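Local coordinates for probable phospholipase A2 homolog 2 (Oryza sativa, PDB 2WG9), which probably catalyses the calcium-dependent hydrolysis of the 2-acyl ester of membrane phosphoglycerides, releasing a lysophospholipid and a free fatty acid, at residues E81-L84 and S85-R89; S107-R110 and G111-T115. One frame throughout, in Å; residues are numbered along the deposited sequence.

Interaction 1 of 2, residues E81-L84 and S85-R89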
loop_
_atom_site.group_PDB
_atom_site.type_symbol
_atom_site.label_atom_id
_atom_site.label_comp_id
_atom_site.label_asym_id
_atom_site.label_seq_id
_atom_site.Cartn_x
_atom_site.Cartn_y
_atom_site.Cartn_z
ATOM N N GLU A 81 6.790 7.116 -5.201
ATOM C CA GLU A 81 7.194 6.829 -6.580
ATOM C C GLU A 81 7.521 5.350 -6.797
ATOM O O GLU A 81 7.139 4.774 -7.813
ATOM C CB GLU A 81 8.363 7.721 -7.020
ATOM C CG GLU A 81 7.978 9.201 -7.143
ATOM C CD GLU A 81 9.086 10.067 -7.712
ATOM O OE1 GLU A 81 8.761 11.075 -8.370
ATOM O OE2 GLU A 81 10.279 9.746 -7.511
ATOM N N ASN A 82 8.211 4.740 -5.836
ATOM C CA ASN A 82 8.484 3.299 -5.892
ATOM C C ASN A 82 7.199 2.472 -5.891
ATOM O O ASN A 82 7.115 1.462 -6.581
ATOM C CB ASN A 82 9.392 2.858 -4.736
ATOM C CG ASN A 82 10.831 3.340 -4.886
ATOM O OD1 ASN A 82 11.247 3.823 -5.944
ATOM N ND2 ASN A 82 11.606 3.197 -3.819
ATOM N N LEU A 83 6.203 2.908 -5.120
ATOM C CA LEU A 83 4.902 2.233 -5.079
ATOM C C LEU A 83 4.213 2.265 -6.448
ATOM O O LEU A 83 3.724 1.238 -6.921
ATOM C CB LEU A 83 3.992 2.815 -3.974
ATOM C CG LEU A 83 2.620 2.147 -3.758
ATOM C CD1 LEU A 83 2.720 0.629 -3.606
ATOM C CD2 LEU A 83 1.879 2.715 -2.568
ATOM N N LEU A 84 4.196 3.436 -7.086
ATOM C CA LEU A 84 3.630 3.577 -8.434
ATOM C C LEU A 84 4.315 2.648 -9.439
ATOM O O LEU A 84 3.642 1.944 -10.192
ATOM C CB LEU A 84 3.700 5.032 -8.917
ATOM C CG LEU A 84 2.858 6.085 -8.182
ATOM C CD1 LEU A 84 3.073 7.473 -8.797
ATOM C CD2 LEU A 84 1.381 5.717 -8.187
ATOM N N SER A 85 5.649 2.632 -9.425
ATOM C CA SER A 85 6.429 1.711 -10.261
ATOM C C SER A 85 6.033 0.259 -10.016
ATOM O O SER A 85 5.812 -0.496 -10.963
ATOM C CB SER A 85 7.930 1.889 -10.017
ATOM O OG SER A 85 8.340 3.215 -10.311
ATOM N N CYS A 86 5.936 -0.116 -8.741
ATOM C CA CYS A 86 5.565 -1.472 -8.345
ATOM C C CYS A 86 4.142 -1.843 -8.810
ATOM O O CYS A 86 3.939 -2.887 -9.444
ATOM C CB CYS A 86 5.713 -1.629 -6.821
ATOM S SG CYS A 86 5.640 -3.341 -6.227
ATOM N N ILE A 87 3.171 -0.979 -8.501
ATOM C CA ILE A 87 1.773 -1.156 -8.930
ATOM C C ILE A 87 1.630 -1.410 -10.437
ATOM O O ILE A 87 0.871 -2.295 -10.857
ATOM C CB ILE A 87 0.895 0.075 -8.540
ATOM C CG1 ILE A 87 0.621 0.087 -7.035
ATOM C CG2 ILE A 87 -0.429 0.074 -9.310
ATOM C CD1 ILE A 87 0.019 1.424 -6.536
ATOM N N ASP A 88 2.358 -0.632 -11.235
ATOM C CA ASP A 88 2.300 -0.741 -12.694
ATOM C C ASP A 88 2.800 -2.109 -13.211
ATOM O O ASP A 88 2.516 -2.493 -14.346
ATOM C CB ASP A 88 3.074 0.419 -13.341
ATOM C CG ASP A 88 2.372 1.774 -13.177
ATOM O OD1 ASP A 88 1.169 1.809 -12.820
ATOM O OD2 ASP A 88 3.021 2.817 -13.425
ATOM N N ARG A 89 3.514 -2.849 -12.366
ATOM C CA ARG A 89 4.150 -4.100 -12.794
ATOM C C ARG A 89 3.605 -5.326 -12.068
ATOM O O ARG A 89 4.235 -6.385 -12.045
ATOM C CB ARG A 89 5.668 -3.993 -12.645
ATOM C CG ARG A 89 6.290 -3.051 -13.653
ATOM C CD ARG A 89 7.522 -2.353 -13.120
ATOM N NE ARG A 89 8.069 -1.440 -14.122
ATOM C CZ ARG A 89 7.683 -0.174 -14.280
ATOM N NH1 ARG A 89 6.748 0.351 -13.495
ATOM N NH2 ARG A 89 8.240 0.572 -15.226
HETATM O O HOH W 1 10.305 4.325 -8.907
#
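Leu83 and Ile87, one turn apart on helix 77-88, make the tight side of this contact: CG of Leu83 lies 3.9 Å from CD1 of Ile87, and the two side chains cross at a slant. Leu83 swings CG away from its own backbone N (chi1 -177°), which sets its branch beside Ile87. In the backbone of the same turn, N of Ile87 bonds to O of Leu83 at 2.8 Å, almost straight at 176°. Both side chains are buried, Leu83 against His63 and Cys59 of helix 55-68 and Ile87 against Leu56.

The other side of the helix is looser and wetter. There a water bridges the turn, donating a hydrogen bond to OD1 of Asn82 at 3.1 Å and lying 2.7 Å from OG of Ser85. Near the C-terminal end Arg89 folds back, its NH1 donating to a lone pair of Ser85 O at 2.8 Å, within the carbonyl plane. Cys86 ties the same helix to helix 55-68 through its disulfide with Cys59. The pattern is that of an amphipathic helix, disulfide-linked to the helix of the predicted catalytic histidine as in secreted phospholipases A2, with Leu83 lining the octanoic acid pocket, which probably takes the acyl chain.

Interaction 2 of 2, residues S107-R110 and G111-T115. With OCA (octanoic acid (caprylic acid)), chain D.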
loop_
_atom_site.group_PDB
_atom_site.type_symbol
_atom_site.label_atom_id
_atom_site.label_comp_id
_atom_site.label_asym_id
_atom_site.label_seq_id
_atom_site.Cartn_x
_atom_site.Cartn_y
_atom_site.Cartn_z
ATOM N N SER A 107 -5.730 0.498 -9.283
ATOM C CA SER A 107 -6.015 1.803 -9.873
ATOM C C SER A 107 -6.489 2.804 -8.817
ATOM O O SER A 107 -6.147 3.991 -8.879
ATOM C CB SER A 107 -7.038 1.680 -11.004
ATOM O OG SER A 107 -7.307 2.953 -11.565
ATOM N N VAL A 108 -7.257 2.319 -7.841
ATOM C CA VAL A 108 -7.712 3.157 -6.721
ATOM C C VAL A 108 -6.515 3.602 -5.858
ATOM O O VAL A 108 -6.385 4.784 -5.508
ATOM C CB VAL A 108 -8.817 2.451 -5.877
ATOM C CG1 VAL A 108 -9.204 3.282 -4.647
ATOM C CG2 VAL A 108 -10.064 2.174 -6.741
ATOM N N ILE A 109 -5.627 2.663 -5.540
ATOM C CA ILE A 109 -4.407 2.986 -4.802
ATOM C C ILE A 109 -3.558 3.960 -5.616
ATOM O O ILE A 109 -3.078 4.965 -5.085
ATOM C CB ILE A 109 -3.585 1.708 -4.454
ATOM C CG1 ILE A 109 -4.403 0.803 -3.519
ATOM C CG2 ILE A 109 -2.231 2.086 -3.828
ATOM C CD1 ILE A 109 -3.937 -0.661 -3.467
ATOM N N ARG A 110 -3.401 3.667 -6.908
ATOM C CA ARG A 110 -2.579 4.483 -7.798
ATOM C C ARG A 110 -3.019 5.947 -7.812
ATOM O O ARG A 110 -2.184 6.837 -7.725
ATOM C CB ARG A 110 -2.572 3.927 -9.225
ATOM C CG ARG A 110 -1.262 4.217 -9.936
ATOM C CD ARG A 110 -1.359 4.247 -11.473
ATOM N NE ARG A 110 -0.008 4.280 -12.043
ATOM C CZ ARG A 110 0.736 5.381 -12.179
ATOM N NH1 ARG A 110 0.270 6.565 -11.805
ATOM N NH2 ARG A 110 1.955 5.301 -12.699
ATOM N N GLY A 111 -4.327 6.187 -7.911
ATOM C CA GLY A 111 -4.862 7.551 -7.906
ATOM C C GLY A 111 -4.444 8.362 -6.685
ATOM O O GLY A 111 -4.008 9.511 -6.808
ATOM N N VAL A 112 -4.573 7.753 -5.508
ATOM C CA VAL A 112 -4.209 8.375 -4.229
ATOM C C VAL A 112 -2.710 8.647 -4.124
ATOM O O VAL A 112 -2.294 9.717 -3.661
ATOM C CB VAL A 112 -4.672 7.486 -3.033
ATOM C CG1 VAL A 112 -4.133 8.001 -1.698
ATOM C CG2 VAL A 112 -6.195 7.396 -2.996
ATOM N N ILE A 113 -1.902 7.678 -4.547
ATOM C CA ILE A 113 -0.441 7.795 -4.455
ATOM C C ILE A 113 0.134 8.846 -5.424
ATOM O O ILE A 113 1.096 9.543 -5.087
ATOM C CB ILE A 113 0.264 6.406 -4.575
ATOM C CG1 ILE A 113 -0.188 5.474 -3.432
ATOM C CG2 ILE A 113 1.802 6.545 -4.561
ATOM C CD1 ILE A 113 0.049 6.027 -1.994
ATOM N N GLU A 114 -0.467 8.968 -6.607
ATOM C CA GLU A 114 -0.121 10.048 -7.539
ATOM C C GLU A 114 -0.273 11.408 -6.862
ATOM O O GLU A 114 0.607 12.265 -6.960
ATOM C CB GLU A 114 -1.028 10.013 -8.766
ATOM C CG GLU A 114 -0.791 8.858 -9.708
ATOM C CD GLU A 114 -1.898 8.721 -10.744
ATOM O OE1 GLU A 114 -2.613 9.717 -10.998
ATOM O OE2 GLU A 114 -2.063 7.610 -11.297
ATOM N N THR A 115 -1.403 11.592 -6.181
ATOM C CA THR A 115 -1.687 12.814 -5.437
ATOM C C THR A 115 -0.670 13.015 -4.302
ATOM O O THR A 115 -0.223 14.134 -4.064
ATOM C CB THR A 115 -3.134 12.797 -4.899
ATOM O OG1 THR A 115 -4.034 12.621 -5.998
ATOM C CG2 THR A 115 -3.481 14.098 -4.192
HETATM C C1 OCA D . -0.099 0.894 1.337
HETATM C C2 OCA D . -0.766 1.446 0.074
HETATM C C3 OCA D . -0.825 2.972 0.088
HETATM C C4 OCA D . -1.880 3.512 1.057
HETATM C C5 OCA D . -3.311 3.113 0.661
HETATM C C6 OCA D . -3.920 4.112 -0.321
HETATM C C7 OCA D . -5.440 4.182 -0.161
HETATM C C8 OCA D . -6.141 3.548 -1.367
HETATM O O1 OCA D . -0.843 0.584 2.288
HETATM O O2 OCA D . 1.143 0.785 1.316
#
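Arg110 and Glu114 form an i to i+4 salt bridge along one side of helix 102-125, the long C-terminal helix, while Ile109 and Ile113 repeat the same spacing on the side that faces the bound octanoic acid. NH1 of Arg110 reaches OE2 of Glu114 at 2.6 Å, with an N-H...O angle of 145°. The carboxylate oxygen sits at the edge of the guanidinium, near its plane, but the nitrogen approaches OE2 from above the carboxylate plane, the two flat groups being turned 63° apart. Arg110 reaches this position with an extended chain from CG to NE, and its CD also passes 3.4 Å from OE2 of Glu114. Its NH2 has a second acidic partner, Asp88 of helix 77-88, so the guanidinium bridges two carboxylates on different helices. A methionine in place of Arg110 would probably leave Asp88 and Glu114 without their shared positive mate and Glu114 freer to turn.

On the buried side, Ile109 and Ile113 lie next to each other and point the same way, with CG2 of Ile109 4.0 Å from CG1 of Ile113. Here the helix forms one wall of the pocket that holds octanoic acid, consistent with a fatty-acyl site in a secreted phospholipase A2. CD1 of Ile113 comes within 3.8 Å of C3 of the octanoic acid, near its carboxyl end, whereas CG1 of Ile109 meets the terminal C8 at 3.9 Å. Val112 adds its CG1 beside C6 at 4.1 Å, and its side chain also touches Ala31. In the backbone of this turn, N of Ile113 bonds to O of Ile109 at 3.0 Å, but the bond from Val112 N to Val108 O is weak.

Overall arrangement
Interactions 1 and 2 sit on consecutive helices of the chain, 77-88 and 102-125, with their centres 10 Å apart, and they touch directly. Apolar packing joins them inside: CD2 of Leu83 lies 3.6 Å from CG1 of Ile113, and CD1 of Ile87 lies 3.6 Å from CG2 of Ile109. Nearer the surface, OD2 of Asp88 in interaction 1 makes a salt bridge with NH2 of Arg110 in interaction 2 at 2.8 Å. Leu83, Ile109 and Ile113 are among the residues that line the octanoic acid pocket. The side chains of Leu83 and Ile113 each come within about 4 Å of that of His63, the predicted active-site residue, while the calcium ion is about 8 Å from the Leu83 side chain.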